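Local coordinates for CRISPR-associated endonuclease Cas1 (Thermotoga maritima, PDB 4XTK) that acts as a metal-dependent DNA endonuclease of the prokaryotic CRISPR immune system, working as a homodimer that joins with Cas2, at the interface of chains A and B. Numbering follows the deposited sequence. Chains: chain A/B, CRISPR-associated endonuclease Cas1.

Contact 1: the interface of chains A and B. Residues chain A 85, 87, 93, 214, 216; chain B 91, 93, 214, 216.
B:Arg216 reaches over the dimer interface and sets its NH2 3.1 Å from OD2 of A:Asp214, a salt bridge that is also a hydrogen bond. The carboxylate oxygen offers its anti lone pair and lies in the plane of the guanidinium, although the two planes stand 65° apart. A:Ile93 lies over one face of this guanidinium, CG1 toward the rim and 3.4 Å from CZ of B:Arg216, while CD1 lies against NH1. The guanidinium of A:Arg216 stacks on the ring of B:Phe91, the planes 15° apart; CE2 of B:Phe91 lies over the guanidinium centre, and NH1, offset toward the ring's rim, makes a cation-pi contact. Behind these first-shell groups, CB of B:Ile93 backs the opposite face of the B:Phe91 ring, and each arginine is held by the aspartate of its own chain. A:Arg216 grips A:Asp214 side-on, NE to OD1 and NH2 to OD2, and its backbone N also binds OD1; B:Arg216 and B:Asp214 repeat the pattern. Both arginine chains bend at chi3 (-68° in A:Arg216), which turns the guanidinium back toward its aspartate. OD2 of A:Asp214 thus accepts from both arginines, its syn lone pair taking NH2 of A:Arg216 at 2.7 Å.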
# COMPACT_ATOMS: atom_id res chain seq x y z
N GLU A 85 -0.24 3.64 3.85
CA GLU A 85 1.15 3.92 4.19
C GLU A 85 1.27 5.34 4.72
O GLU A 85 0.83 6.28 4.06
CB GLU A 85 2.06 3.73 2.98
CG GLU A 85 1.95 2.38 2.28
CD GLU A 85 2.82 1.31 2.91
OE1 GLU A 85 3.40 1.56 3.99
OE2 GLU A 85 2.95 0.22 2.31
N LEU A 87 4.35 6.40 5.60
CA LEU A 87 5.70 6.75 5.19
C LEU A 87 5.80 6.68 3.69
O LEU A 87 5.87 5.58 3.13
CB LEU A 87 6.72 5.82 5.83
CG LEU A 87 6.78 5.89 7.35
CD1 LEU A 87 7.74 4.84 7.86
CD2 LEU A 87 7.19 7.28 7.80
N ILE A 93 10.45 4.43 -3.41
CA ILE A 93 9.52 3.56 -4.13
C ILE A 93 9.96 3.39 -5.58
O ILE A 93 9.90 2.29 -6.14
CB ILE A 93 8.08 4.12 -4.08
CG1 ILE A 93 7.52 3.99 -2.66
CG2 ILE A 93 7.17 3.38 -5.04
CD1 ILE A 93 7.48 2.56 -2.16
N ASP A 214 7.64 -0.71 0.06
CA ASP A 214 6.38 -1.37 -0.24
C ASP A 214 6.55 -2.89 -0.16
O ASP A 214 7.40 -3.45 -0.85
CB ASP A 214 5.86 -0.97 -1.61
CG ASP A 214 4.39 -1.30 -1.80
OD1 ASP A 214 4.06 -2.50 -1.82
OD2 ASP A 214 3.58 -0.37 -1.94
N ARG A 216 4.86 -5.24 -1.33
CA ARG A 216 4.44 -5.97 -2.53
C ARG A 216 5.57 -6.20 -3.53
O ARG A 216 5.46 -7.04 -4.41
CB ARG A 216 3.30 -5.24 -3.22
CG ARG A 216 2.00 -5.32 -2.47
CD ARG A 216 0.98 -4.34 -3.02
NE ARG A 216 1.36 -2.96 -2.76
CZ ARG A 216 0.62 -1.91 -3.08
NH1 ARG A 216 -0.56 -2.08 -3.68
NH2 ARG A 216 1.05 -0.69 -2.81
N PHE B 91 -1.67 -3.99 -10.27
CA PHE B 91 -0.92 -2.87 -9.72
C PHE B 91 0.18 -2.44 -10.69
O PHE B 91 0.97 -3.26 -11.17
CB PHE B 91 -0.35 -3.27 -8.35
CG PHE B 91 0.25 -2.14 -7.59
CD1 PHE B 91 -0.29 -0.87 -7.66
CD2 PHE B 91 1.34 -2.36 -6.76
CE1 PHE B 91 0.26 0.18 -6.95
CE2 PHE B 91 1.89 -1.32 -6.04
CZ PHE B 91 1.35 -0.05 -6.14
N ILE B 93 2.80 -0.26 -10.45
CA ILE B 93 4.02 0.33 -9.93
C ILE B 93 5.26 0.03 -10.81
O ILE B 93 6.06 0.93 -11.08
CB ILE B 93 4.28 -0.12 -8.46
CG1 ILE B 93 5.46 0.63 -7.86
CG2 ILE B 93 4.46 -1.63 -8.34
CD1 ILE B 93 5.22 2.11 -7.74
N ASP B 214 0.11 3.92 -8.64
CA ASP B 214 0.76 4.39 -7.42
C ASP B 214 1.05 5.88 -7.53
O ASP B 214 1.69 6.33 -8.49
CB ASP B 214 2.04 3.61 -7.13
CG ASP B 214 2.61 3.92 -5.76
OD1 ASP B 214 3.18 5.02 -5.58
OD2 ASP B 214 2.48 3.07 -4.85
N ARG B 216 3.02 7.76 -5.80
CA ARG B 216 4.37 8.21 -5.44
C ARG B 216 5.29 8.40 -6.64
O ARG B 216 6.36 8.97 -6.50
CB ARG B 216 5.00 7.23 -4.46
CG ARG B 216 4.35 7.32 -3.10
CD ARG B 216 4.71 6.16 -2.21
NE ARG B 216 4.22 4.89 -2.74
CZ ARG B 216 4.19 3.77 -2.02
NH1 ARG B 216 4.60 3.79 -0.76
NH2 ARG B 216 3.74 2.65 -2.56

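Contact 2: the interface of chains A and B. Residues chain A 89, 91; chain B 223-225.
The backbone N of A:Phe91 approaches the carbonyl O of B:Asn224 at 2.9 Å, a weak hydrogen bond, bent to 127° at the hydrogen. This main-chain link sits at the start of helix 90-101 of chain A, where a backbone N-H has no helical carbonyl to bind, and it brings the helix start against the loop of chain B that carries B:Thr223, B:Asn224 and B:Phe225. Most of the surface buried here belongs to the two phenylalanines. B:Phe225 presents a face of its ring to A:Phe91, whose CB stands above that face, offset toward the rim, at 3.8 Å from the ring centroid in a CH-pi contact. The near side of the A:Phe91 ring follows, with CD2 lying 3.4 Å from CE1 of B:Phe225. The side chains pass at a slant, and it is the root and one flank of A:Phe91 that do the touching. With CG opposite the backbone N (chi1 -164°), the A:Phe91 ring runs out past the loop, and its CD1 edge passes B:Thr223. There the carbonyl O of B:Thr223 lies in the ring plane, 3.8 Å from CD1 of A:Phe91. On the same side of the B:Phe225 ring as CB of A:Phe91, but by the opposite rim, the hydroxyl OG of A:Ser89 is 3.5 Å from CD2 of B:Phe225.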
# COMPACT_ATOMS: atom_id res chain seq x y z
N SER A 89 7.70 7.97 0.20
CA SER A 89 8.85 8.58 -0.45
C SER A 89 8.86 8.22 -1.92
O SER A 89 9.03 7.06 -2.27
CB SER A 89 10.14 8.13 0.22
OG SER A 89 11.27 8.74 -0.38
N PHE A 91 11.06 8.83 -4.28
CA PHE A 91 12.35 8.34 -4.75
C PHE A 91 12.56 6.88 -4.40
O PHE A 91 12.88 6.07 -5.26
CB PHE A 91 13.47 9.20 -4.17
CG PHE A 91 14.78 9.03 -4.87
CD1 PHE A 91 14.99 9.60 -6.12
CD2 PHE A 91 15.82 8.32 -4.29
CE1 PHE A 91 16.22 9.46 -6.77
CE2 PHE A 91 17.04 8.18 -4.93
CZ PHE A 91 17.23 8.75 -6.17
N THR B 223 10.18 12.69 -9.68
CA THR B 223 9.87 11.78 -8.60
C THR B 223 11.09 11.81 -7.69
O THR B 223 12.15 11.30 -8.02
CB THR B 223 9.57 10.34 -9.08
OG1 THR B 223 8.42 10.35 -9.93
CG2 THR B 223 9.31 9.40 -7.90
N ASN B 224 10.88 12.41 -6.52
CA ASN B 224 11.93 12.75 -5.58
C ASN B 224 11.38 12.43 -4.20
O ASN B 224 10.45 11.64 -4.09
CB ASN B 224 12.38 14.22 -5.70
CG ASN B 224 11.23 15.20 -5.58
OD1 ASN B 224 10.16 14.87 -5.08
ND2 ASN B 224 11.46 16.42 -6.04
N PHE B 225 11.99 12.97 -3.16
CA PHE B 225 11.66 12.54 -1.80
C PHE B 225 10.35 13.13 -1.29
O PHE B 225 9.97 12.93 -0.14
CB PHE B 225 12.82 12.85 -0.87
CG PHE B 225 13.94 11.88 -1.02
CD1 PHE B 225 14.81 11.97 -2.08
CD2 PHE B 225 14.09 10.83 -0.12
CE1 PHE B 225 15.84 11.07 -2.23
CE2 PHE B 225 15.12 9.93 -0.26
CZ PHE B 225 15.99 10.04 -1.32

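Contact 3: the interface of chains A and B. Residues chain A 55-56, 59; chain B 48-50, 71-72.
Hydrogen bonding centres on A:Lys55, whose ammonium NZ enters a group of backbone carbonyls of chain B. NZ of A:Lys55 lies 2.7 Å from O of B:Phe71, in the carbonyl plane with a C=O...N angle of 158°. The same NZ of A:Lys55 is 2.6 Å from O of B:Gly49, where it stands well above the carbonyl plane instead. The carbonyl O of B:Phe48, 3.0 Å from NZ of A:Lys55, makes a further hydrogen bond. The lysine is thus recognised mainly by main-chain oxygens, from the end of strand 68-71 and from the loop 48-50. A bend at chi3 (82°) in its otherwise extended chain turns the ammonium into this group. Charge adds a longer-range pairing: OE2 of B:Glu50 forms a salt bridge with NZ of A:Lys55 at 3.9 Å, and the bend of the glutamate at chi2 (-66°) folds its carboxylate alongside the lysine. The carboxylate of A:Glu59 lies near that of B:Glu50, and A:Lys55 may ease the repulsion expected if both are charged. Van der Waals contacts complete the patch, with the carboxylate of A:Glu59 nearly perpendicular to the amide of B:Asn72 and OE2 of A:Glu59 3.5 Å from CB of B:Asn72.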
# COMPACT_ATOMS: atom_id res chain seq x y z
N LYS A 55 -15.88 -1.06 10.22
CA LYS A 55 -14.91 -0.25 9.48
C LYS A 55 -14.33 0.84 10.37
O LYS A 55 -13.17 1.21 10.23
CB LYS A 55 -15.54 0.35 8.23
CG LYS A 55 -14.55 1.13 7.34
CD LYS A 55 -15.23 1.76 6.12
CE LYS A 55 -15.91 3.08 6.47
NZ LYS A 55 -16.66 3.69 5.33
N ARG A 56 -15.14 1.36 11.28
CA ARG A 56 -14.68 2.42 12.17
C ARG A 56 -13.51 1.92 13.00
O ARG A 56 -12.58 2.68 13.29
CB ARG A 56 -15.81 2.92 13.08
CG ARG A 56 -15.77 4.42 13.30
CD ARG A 56 -16.73 4.88 14.37
NE ARG A 56 -16.46 4.24 15.66
CZ ARG A 56 -16.52 4.86 16.83
NH1 ARG A 56 -16.83 6.15 16.88
NH2 ARG A 56 -16.27 4.20 17.95
N GLU A 59 -10.56 2.12 10.71
CA GLU A 59 -10.14 3.51 10.56
C GLU A 59 -9.26 3.89 11.73
O GLU A 59 -8.26 4.59 11.57
CB GLU A 59 -11.34 4.45 10.47
CG GLU A 59 -12.12 4.39 9.16
CD GLU A 59 -13.34 5.30 9.17
OE1 GLU A 59 -13.52 6.03 10.16
OE2 GLU A 59 -14.12 5.27 8.20
N PHE B 48 -17.16 1.83 0.75
CA PHE B 48 -17.31 3.21 1.20
C PHE B 48 -18.30 3.42 2.34
O PHE B 48 -18.36 4.50 2.95
CB PHE B 48 -17.71 4.08 0.01
CG PHE B 48 -16.66 4.15 -1.05
CD1 PHE B 48 -16.58 3.18 -2.02
CD2 PHE B 48 -15.75 5.19 -1.07
CE1 PHE B 48 -15.63 3.24 -3.00
CE2 PHE B 48 -14.78 5.25 -2.05
CZ PHE B 48 -14.72 4.27 -3.01
N GLY B 49 -19.09 2.40 2.65
CA GLY B 49 -20.12 2.54 3.65
C GLY B 49 -19.60 2.17 5.01
O GLY B 49 -18.43 1.81 5.15
N GLU B 50 -20.45 2.25 6.03
CA GLU B 50 -20.08 1.74 7.34
C GLU B 50 -20.52 0.28 7.40
O GLU B 50 -21.71 -0.02 7.38
CB GLU B 50 -20.73 2.56 8.45
CG GLU B 50 -20.24 4.01 8.52
CD GLU B 50 -18.77 4.12 8.92
OE1 GLU B 50 -18.24 3.18 9.55
OE2 GLU B 50 -18.14 5.15 8.61
N PHE B 71 -12.56 2.59 2.52
CA PHE B 71 -12.51 4.05 2.38
C PHE B 71 -13.43 4.73 3.40
O PHE B 71 -14.45 4.17 3.78
CB PHE B 71 -12.90 4.47 0.96
CG PHE B 71 -12.04 3.86 -0.11
CD1 PHE B 71 -12.32 2.59 -0.60
CD2 PHE B 71 -10.96 4.55 -0.63
CE1 PHE B 71 -11.53 2.02 -1.58
CE2 PHE B 71 -10.17 3.99 -1.61
CZ PHE B 71 -10.45 2.72 -2.09
N ASN B 72 -13.06 5.92 3.84
CA ASN B 72 -13.84 6.62 4.85
C ASN B 72 -14.97 7.46 4.23
O ASN B 72 -15.27 7.33 3.04
CB ASN B 72 -12.94 7.50 5.73
CG ASN B 72 -12.31 8.67 4.97
OD1 ASN B 72 -12.75 9.06 3.89
ND2 ASN B 72 -11.27 9.25 5.57

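The C-alpha centres of contacts 1 and 2 are about 11 Å apart, and helix 90-101 of chain A serves both, through A:Ile93 and A:Phe91 respectively. The two copies of Phe91 take different partners, A:Arg216 for B:Phe91 and B:Phe225 for A:Phe91. Contact 3 sets helix 55-63 of chain A against strand 68-71 and the loop at 48-50 of chain B, about 22 Å from contact 1 and 30 Å from contact 2 between C-alpha centres. The dimer is two-fold overall, but contact 1 holds both copies of Asp214 and Arg216 and its halves differ. Such unlike, widely separated contacts would together restrain the subunits' relative orientation.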